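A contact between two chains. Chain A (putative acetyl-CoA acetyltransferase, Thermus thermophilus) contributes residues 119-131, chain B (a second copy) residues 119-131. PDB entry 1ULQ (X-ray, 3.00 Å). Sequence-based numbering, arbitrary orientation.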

ATOM      1  N   MET A 119      17.002   9.539   3.708  1.00  7.31           N
ATOM      2  CA  MET A 119      16.465   8.395   4.426  1.00  7.68           C
ATOM      3  C   MET A 119      15.112   8.722   5.083  1.00  6.46           C
ATOM      4  O   MET A 119      14.381   7.827   5.485  1.00  6.41           O
ATOM      5  N   SER A 120      14.788  10.009   5.179  1.00  7.00           N
ATOM      6  CA  SER A 120      13.517  10.459   5.757  1.00  7.71           C
ATOM      7  C   SER A 120      12.348  10.102   4.836  1.00  7.45           C
ATOM      8  O   SER A 120      11.297   9.634   5.287  1.00  7.32           O
ATOM      9  N   ARG A 121      12.551  10.334   3.541  1.00  7.17           N
ATOM     10  CA  ARG A 121      11.535  10.084   2.524  1.00  6.13           C
ATOM     11  C   ARG A 121      11.600   8.743   1.789  1.00  5.75           C
ATOM     12  O   ARG A 121      10.897   8.554   0.795  1.00  6.12           O
ATOM     13  N   ALA A 122      12.431   7.817   2.260  1.00  5.18           N
ATOM     14  CA  ALA A 122      12.539   6.514   1.609  1.00  5.41           C
ATOM     15  C   ALA A 122      11.155   5.867   1.593  1.00  6.31           C
ATOM     16  O   ALA A 122      10.546   5.650   2.643  1.00  8.15           O
ATOM     17  N   PRO A 123      10.639   5.546   0.399  1.00  5.97           N
ATOM     18  CA  PRO A 123       9.320   4.929   0.260  1.00  5.64           C
ATOM     19  C   PRO A 123       9.217   3.488   0.735  1.00  5.75           C
ATOM     20  O   PRO A 123      10.188   2.902   1.230  1.00  4.85           O
ATOM     21  N   TYR A 124       8.011   2.939   0.582  1.00  5.75           N
ATOM     22  CA  TYR A 124       7.712   1.558   0.941  1.00  6.61           C
ATOM     23  C   TYR A 124       7.712   0.763  -0.360  1.00  5.60           C
ATOM     24  O   TYR A 124       7.314   1.283  -1.399  1.00  5.74           O
ATOM     25  N   ALA A 125       8.154  -0.488  -0.307  1.00  4.17           N
ATOM     26  CA  ALA A 125       8.154  -1.323  -1.494  1.00  3.61           C
ATOM     27  C   ALA A 125       7.193  -2.506  -1.313  1.00  3.35           C
ATOM     28  O   ALA A 125       7.271  -3.244  -0.330  1.00  2.84           O
ATOM     29  N   VAL A 126       6.279  -2.674  -2.262  1.00  3.11           N
ATOM     30  CA  VAL A 126       5.316  -3.764  -2.204  1.00  2.95           C
ATOM     31  C   VAL A 126       5.518  -4.726  -3.357  1.00  1.85           C
ATOM     32  O   VAL A 126       5.616  -4.302  -4.503  1.00  1.00           O
ATOM     33  N   PRO A 127       5.558  -6.038  -3.069  1.00  1.34           N
ATOM     34  CA  PRO A 127       5.752  -7.092  -4.067  1.00  1.00           C
ATOM     35  C   PRO A 127       4.650  -7.121  -5.112  1.00  2.52           C
ATOM     36  O   PRO A 127       3.566  -6.601  -4.889  1.00  4.39           O
ATOM     37  N   LYS A 128       4.917  -7.720  -6.261  1.00  3.97           N
ATOM     38  CA  LYS A 128       3.900  -7.790  -7.296  1.00  5.91           C
ATOM     39  C   LYS A 128       3.223  -9.145  -7.184  1.00  7.79           C
ATOM     40  O   LYS A 128       3.874 -10.157  -6.914  1.00  8.70           O
ATOM     41  N   PRO A 129       1.902  -9.181  -7.358  1.00  8.45           N
ATOM     42  CA  PRO A 129       1.163 -10.437  -7.276  1.00  9.97           C
ATOM     43  C   PRO A 129       1.657 -11.348  -8.389  1.00 11.44           C
ATOM     44  O   PRO A 129       2.045 -10.859  -9.443  1.00 11.70           O
ATOM     45  N   GLU A 130       1.659 -12.656  -8.154  1.00 13.67           N
ATOM     46  CA  GLU A 130       2.103 -13.614  -9.162  1.00 15.67           C
ATOM     47  C   GLU A 130       0.907 -14.400  -9.683  1.00 17.71           C
ATOM     48  O   GLU A 130       0.980 -15.014 -10.739  1.00 18.78           O
ATOM     49  N   ARG A 131      -0.190 -14.382  -8.929  1.00 19.48           N
ATOM     50  CA  ARG A 131      -1.402 -15.109  -9.296  1.00 19.60           C
ATOM     51  C   ARG A 131      -2.603 -14.187  -9.412  1.00 18.52           C
ATOM     52  O   ARG A 131      -2.557 -13.024  -9.006  1.00 15.39           O
TER
ATOM     53  N   MET B 119      11.610  -7.091 -15.154  1.00  6.80           N
ATOM     54  CA  MET B 119      10.472  -6.189 -15.220  1.00  5.65           C
ATOM     55  C   MET B 119       9.178  -6.828 -14.767  1.00  4.66           C
ATOM     56  O   MET B 119       8.215  -6.128 -14.473  1.00  4.42           O
ATOM     57  N   SER B 120       9.166  -8.155 -14.696  1.00  4.73           N
ATOM     58  CA  SER B 120       7.974  -8.888 -14.286  1.00  5.27           C
ATOM     59  C   SER B 120       7.734  -8.747 -12.792  1.00  6.41           C
ATOM     60  O   SER B 120       6.602  -8.511 -12.346  1.00  6.68           O
ATOM     61  N   ARG B 121       8.815  -8.872 -12.027  1.00  6.13           N
ATOM     62  CA  ARG B 121       8.753  -8.792 -10.572  1.00  4.40           C
ATOM     63  C   ARG B 121       9.004  -7.406  -9.971  1.00  2.92           C
ATOM     64  O   ARG B 121       9.188  -7.297  -8.757  1.00  2.27           O
ATOM     65  N   ALA B 122       9.032  -6.362 -10.801  1.00  2.31           N
ATOM     66  CA  ALA B 122       9.264  -5.001 -10.309  1.00  1.52           C
ATOM     67  C   ALA B 122       8.145  -4.675  -9.340  1.00  1.00           C
ATOM     68  O   ALA B 122       6.973  -4.765  -9.694  1.00  1.00           O
ATOM     69  N   PRO B 123       8.492  -4.290  -8.103  1.00  1.00           N
ATOM     70  CA  PRO B 123       7.523  -3.959  -7.058  1.00  1.30           C
ATOM     71  C   PRO B 123       6.778  -2.643  -7.230  1.00  1.63           C
ATOM     72  O   PRO B 123       6.859  -1.989  -8.268  1.00  1.00           O
ATOM     73  N   TYR B 124       6.021  -2.287  -6.196  1.00  2.28           N
ATOM     74  CA  TYR B 124       5.255  -1.042  -6.160  1.00  2.58           C
ATOM     75  C   TYR B 124       5.976  -0.165  -5.144  1.00  2.32           C
ATOM     76  O   TYR B 124       6.496  -0.667  -4.144  1.00  1.17           O
ATOM     77  N   ALA B 125       6.001   1.137  -5.391  1.00  2.69           N
ATOM     78  CA  ALA B 125       6.638   2.061  -4.462  1.00  4.28           C
ATOM     79  C   ALA B 125       5.555   2.990  -3.893  1.00  6.34           C
ATOM     80  O   ALA B 125       4.750   3.559  -4.644  1.00  7.91           O
ATOM     81  N   VAL B 126       5.525   3.133  -2.570  1.00  5.54           N
ATOM     82  CA  VAL B 126       4.524   3.968  -1.932  1.00  4.01           C
ATOM     83  C   VAL B 126       5.220   5.015  -1.086  1.00  4.60           C
ATOM     84  O   VAL B 126       6.109   4.686  -0.298  1.00  6.27           O
ATOM     85  N   PRO B 127       4.817   6.289  -1.226  1.00  3.70           N
ATOM     86  CA  PRO B 127       5.360   7.453  -0.516  1.00  3.92           C
ATOM     87  C   PRO B 127       5.266   7.341   0.995  1.00  5.27           C
ATOM     88  O   PRO B 127       4.403   6.634   1.512  1.00  5.82           O
ATOM     89  N   LYS B 128       6.146   8.043   1.706  1.00  7.19           N
ATOM     90  CA  LYS B 128       6.095   8.002   3.160  1.00  8.38           C
ATOM     91  C   LYS B 128       5.255   9.183   3.655  1.00  8.92           C
ATOM     92  O   LYS B 128       5.264  10.261   3.062  1.00  8.86           O
ATOM     93  N   PRO B 129       4.477   8.979   4.727  1.00  9.77           N
ATOM     94  CA  PRO B 129       3.665  10.085   5.226  1.00  9.26           C
ATOM     95  C   PRO B 129       4.598  11.145   5.735  1.00  9.53           C
ATOM     96  O   PRO B 129       5.726  10.840   6.099  1.00  9.71           O
ATOM     97  N   GLU B 130       4.135  12.386   5.746  1.00 11.52           N
ATOM     98  CA  GLU B 130       4.934  13.498   6.248  1.00 13.92           C
ATOM     99  C   GLU B 130       4.252  14.105   7.468  1.00 14.88           C
ATOM    100  O   GLU B 130       4.847  14.876   8.200  1.00 15.21           O
ATOM    101  N   ARG B 131       2.995  13.741   7.685  1.00 16.89           N
ATOM    102  CA  ARG B 131       2.237  14.270   8.806  1.00 17.77           C
ATOM    103  C   ARG B 131       1.750  13.107   9.673  1.00 17.31           C
ATOM    104  O   ARG B 131       1.841  11.954   9.271  1.00 15.74           O
TER

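Two copies of the same segment pair as short antiparallel strands, residues 124-126 of each, about a local twofold centred where Ala A125 faces Ala B125 (CA to CA 4.7 Å). The backbone satisfies itself in two hydrogen-bonded pairs. Tyr A124 N donates to Val B126 O (2.7 Å) and Val B126 N returns to Tyr A124 O (2.8 Å); in the other pair Val A126 N donates to Tyr B124 O (2.8 Å) and Tyr B124 N to Val A126 O (2.7 Å). All four are nearly straight, with N-H...O angles of 158° to 171°. Between these pairs the alanines exchange no N-H...O bond; instead Ala B125 CA approaches Tyr A124 O and Ala A125 CA approaches Tyr B124 O, each at 3.2 Å, so both tyrosine carbonyls accept a CA-H...O contact in addition to their amide hydrogen bond.

Side chains alternate between the two faces of this small sheet. Both alanine methyls lie on one face, while the tyrosines and valines share the other. There Tyr A124 CB sits 4.1 Å from Val B126 CB, and Val A126 CB lies 3.9 Å from Tyr B124 CB. The valines are both t, and their CG2 methyls meet across the centre (Val A126 CG2 to Val B126 CG2, 4.4 Å). Both tyrosines are m at chi1, but chi2 is 109° in Tyr A124 and 139° in Tyr B124, so the two rings are tilted differently. At the edge of the Tyr A124 ring, CE1 touches Pro B129 CD at 4.3 Å.

The lysines, whose CA-to-CB bonds point toward the partner, depart from the twofold at chi3 and chi4. Lys B128 is t at chi1 and chi2, then m at chi3 and chi4, a bend that brings NZ over one face of the Tyr A124 ring, 4.2 Å from the centroid of its six ring carbons and 21° off the normal, in a cation-pi contact. Lys A128 has chi1 between wells at -141°, followed by t, t and p; its NZ comes within 3.5 Å of Tyr B124 CE2, obliquely to the ring. Both ammonium groups find hydrogen bonds elsewhere in the structure. Although Lys B128 NZ is 3.1 Å from Ala A122 O, the angle is too poor for a hydrogen bond.

Charged pairs lie beyond the ends of the strands. The CA-to-CB bonds of Arg A121 and Arg B121 point away from the partner, yet their extended m, t, t chains bring the guanidinium ends back to the opposing glutamates, both m, t. Arg A121 NH2 forms a salt bridge with Glu B130 OE1 at 2.7 Å, a distance to be read cautiously because NH2 is modelled too close to its neighbour; NH1 adds a weak hydrogen bond to Glu B130 OE2 (3.3 Å). On the other side, Arg B121 NH2 makes a salt bridge and weak hydrogen bond to Glu A130 OE2 (3.2 Å).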

ATOM      1  CB  MET A 119      17.488   7.929   5.464  1.00  9.59           C
ATOM      2  CG  MET A 119      18.831   7.572   4.852  1.00 10.57           C
ATOM      3  SD  MET A 119      19.979   6.912   6.058  1.00 16.04           S
ATOM      4  CE  MET A 119      19.474   5.185   6.082  1.00 10.42           C
ATOM      5  CB  SER A 120      13.501  11.990   5.954  1.00  8.42           C
ATOM      6  OG  SER A 120      14.495  12.466   6.850  1.00  9.51           O
ATOM      7  CB  ARG A 121      11.581  11.207   1.495  1.00  6.67           C
ATOM      8  CG  ARG A 121      11.397  12.569   2.095  1.00  7.08           C
ATOM      9  CD  ARG A 121      11.437  13.657   1.049  1.00  8.17           C
ATOM     10  NE  ARG A 121      10.602  14.755   1.501  1.00  8.95           N
ATOM     11  CZ  ARG A 121       9.298  14.838   1.266  1.00 10.00           C
ATOM     12  NH1 ARG A 121       8.687  13.891   0.572  1.00  8.07           N
ATOM     13  NH2 ARG A 121       8.600  15.861   1.747  1.00 12.34           N
ATOM     14  CB  ALA A 122      13.530   5.633   2.352  1.00  3.09           C
ATOM     15  CB  PRO A 123       9.043   5.049  -1.236  1.00  5.75           C
ATOM     16  CG  PRO A 123      10.393   4.886  -1.822  1.00  5.64           C
ATOM     17  CD  PRO A 123      11.247   5.764  -0.925  1.00  6.37           C
ATOM     18  CB  TYR A 124       6.318   1.434   1.569  1.00  6.69           C
ATOM     19  CG  TYR A 124       6.162   2.026   2.939  1.00  7.55           C
ATOM     20  CD1 TYR A 124       5.417   3.189   3.139  1.00  9.09           C
ATOM     21  CD2 TYR A 124       6.712   1.401   4.043  1.00  7.68           C
ATOM     22  CE1 TYR A 124       5.217   3.716   4.422  1.00  9.64           C
ATOM     23  CE2 TYR A 124       6.521   1.912   5.325  1.00 11.20           C
ATOM     24  CZ  TYR A 124       5.772   3.069   5.515  1.00 10.86           C
ATOM     25  OH  TYR A 124       5.573   3.548   6.799  1.00 11.13           O
ATOM     26  CB  ALA A 125       9.556  -1.816  -1.780  1.00  3.05           C
ATOM     27  CB  VAL A 126       3.890  -3.255  -2.291  1.00  4.21           C
ATOM     28  CG1 VAL A 126       2.947  -4.423  -2.195  1.00  5.10           C
ATOM     29  CG2 VAL A 126       3.618  -2.252  -1.189  1.00  6.86           C
ATOM     30  CB  PRO A 127       5.773  -8.354  -3.224  1.00  1.00           C
ATOM     31  CG  PRO A 127       6.243  -7.879  -1.905  1.00  1.00           C
ATOM     32  CD  PRO A 127       5.455  -6.630  -1.729  1.00  1.00           C
ATOM     33  CB  LYS A 128       4.545  -7.644  -8.669  1.00  8.00           C
ATOM     34  CG  LYS A 128       3.770  -6.819  -9.680  1.00  9.69           C
ATOM     35  CD  LYS A 128       4.750  -6.274 -10.741  1.00 12.02           C
ATOM     36  CE  LYS A 128       4.075  -5.299 -11.697  1.00 12.41           C
ATOM     37  NZ  LYS A 128       3.225  -4.336 -10.943  1.00 11.43           N
ATOM     38  CB  PRO A 129      -0.271  -9.991  -7.501  1.00 10.49           C
ATOM     39  CG  PRO A 129      -0.285  -8.612  -6.913  1.00  8.47           C
ATOM     40  CD  PRO A 129       0.984  -8.034  -7.442  1.00  9.06           C
ATOM     41  CB  GLU A 130       3.108 -14.609  -8.577  1.00 15.61           C
ATOM     42  CG  GLU A 130       4.499 -14.083  -8.298  1.00 18.47           C
ATOM     43  CD  GLU A 130       5.410 -15.167  -7.725  1.00 20.35           C
ATOM     44  OE1 GLU A 130       5.569 -16.237  -8.360  1.00 19.91           O
ATOM     45  OE2 GLU A 130       5.970 -14.949  -6.632  1.00 22.72           O
ATOM     46  CB  ARG A 131      -1.693 -16.204  -8.262  1.00 22.67           C
ATOM     47  CG  ARG A 131      -1.562 -15.721  -6.818  1.00 28.68           C
ATOM     48  CD  ARG A 131      -1.693 -16.838  -5.772  1.00 31.58           C
ATOM     49  NE  ARG A 131      -3.076 -17.261  -5.531  1.00 34.75           N
ATOM     50  CZ  ARG A 131      -3.533 -17.671  -4.346  1.00 36.98           C
ATOM     51  NH1 ARG A 131      -2.721 -17.712  -3.292  1.00 37.51           N
ATOM     52  NH2 ARG A 131      -4.805 -18.030  -4.204  1.00 37.27           N
TER
ATOM     53  CB  MET B 119      10.327  -5.642 -16.639  1.00  4.37           C
ATOM     54  CG  MET B 119      11.494  -4.762 -17.046  1.00  5.20           C
ATOM     55  SD  MET B 119      11.328  -4.002 -18.665  1.00 12.29           S
ATOM     56  CE  MET B 119      10.714  -2.294 -18.281  1.00  6.38           C
ATOM     57  CB  SER B 120       8.122 -10.369 -14.633  1.00  5.58           C
ATOM     58  OG  SER B 120       8.356 -10.546 -16.020  1.00  5.41           O
ATOM     59  CB  ARG B 121       9.761  -9.779  -9.971  1.00  6.30           C
ATOM     60  CG  ARG B 121       9.528 -11.250 -10.302  1.00  6.06           C
ATOM     61  CD  ARG B 121      10.588 -12.122  -9.637  1.00  7.04           C
ATOM     62  NE  ARG B 121      10.070 -13.451  -9.334  1.00  9.43           N
ATOM     63  CZ  ARG B 121       9.194 -13.710  -8.368  1.00 10.43           C
ATOM     64  NH1 ARG B 121       8.738 -12.729  -7.603  1.00  9.79           N
ATOM     65  NH2 ARG B 121       8.765 -14.951  -8.169  1.00 11.59           N
ATOM     66  CB  ALA B 122       9.271  -4.023 -11.453  1.00  2.38           C
ATOM     67  CB  PRO B 123       8.378  -3.978  -5.799  1.00  1.00           C
ATOM     68  CG  PRO B 123       9.637  -3.397  -6.286  1.00  1.00           C
ATOM     69  CD  PRO B 123       9.863  -4.086  -7.614  1.00  1.00           C
ATOM     70  CB  TYR B 124       3.821  -1.263  -5.639  1.00  3.43           C
ATOM     71  CG  TYR B 124       2.810  -1.903  -6.568  1.00  2.38           C
ATOM     72  CD1 TYR B 124       1.919  -2.855  -6.081  1.00  4.45           C
ATOM     73  CD2 TYR B 124       2.709  -1.537  -7.905  1.00  2.11           C
ATOM     74  CE1 TYR B 124       0.943  -3.435  -6.900  1.00  5.30           C
ATOM     75  CE2 TYR B 124       1.742  -2.109  -8.735  1.00  4.29           C
ATOM     76  CZ  TYR B 124       0.856  -3.062  -8.221  1.00  5.79           C
ATOM     77  OH  TYR B 124      -0.120  -3.633  -9.014  1.00  5.85           O
ATOM     78  CB  ALA B 125       7.704   2.857  -5.171  1.00  3.58           C
ATOM     79  CB  VAL B 126       3.612   3.122  -1.042  1.00  4.44           C
ATOM     80  CG1 VAL B 126       2.552   3.997  -0.421  1.00  5.63           C
ATOM     81  CG2 VAL B 126       2.979   2.010  -1.854  1.00  2.41           C
ATOM     82  CB  PRO B 127       4.502   8.605  -1.028  1.00  2.16           C
ATOM     83  CG  PRO B 127       4.027   8.148  -2.323  1.00  2.45           C
ATOM     84  CD  PRO B 127       3.695   6.701  -2.075  1.00  3.48           C
ATOM     85  CB  LYS B 128       7.509   8.042   3.769  1.00  8.00           C
ATOM     86  CG  LYS B 128       7.568   7.352   5.142  1.00 11.23           C
ATOM     87  CD  LYS B 128       8.972   7.315   5.795  1.00 13.41           C
ATOM     88  CE  LYS B 128       9.886   6.212   5.256  1.00 10.82           C
ATOM     89  NZ  LYS B 128       9.289   4.860   5.373  1.00  8.68           N
ATOM     90  CB  PRO B 129       2.875   9.442   6.353  1.00  8.30           C
ATOM     91  CG  PRO B 129       2.719   8.050   5.883  1.00  9.78           C
ATOM     92  CD  PRO B 129       4.100   7.723   5.396  1.00 10.38           C
ATOM     93  CB  GLU B 130       5.106  14.574   5.174  1.00 15.23           C
ATOM     94  CG  GLU B 130       5.900  14.116   3.963  1.00 19.03           C
ATOM     95  CD  GLU B 130       6.029  15.191   2.889  1.00 21.68           C
ATOM     96  OE1 GLU B 130       6.395  16.340   3.228  1.00 22.98           O
ATOM     97  OE2 GLU B 130       5.785  14.879   1.698  1.00 23.17           O
ATOM     98  CB  ARG B 131       1.055  15.088   8.274  1.00 20.18           C
ATOM     99  CG  ARG B 131       0.538  16.151   9.215  1.00 23.70           C
ATOM    100  CD  ARG B 131      -0.968  16.042   9.357  1.00 28.16           C
ATOM    101  NE  ARG B 131      -1.641  16.081   8.061  1.00 32.26           N
ATOM    102  CZ  ARG B 131      -2.942  15.853   7.887  1.00 35.09           C
ATOM    103  NH1 ARG B 131      -3.717  15.568   8.930  1.00 34.80           N
ATOM    104  NH2 ARG B 131      -3.471  15.902   6.667  1.00 36.52           N
TER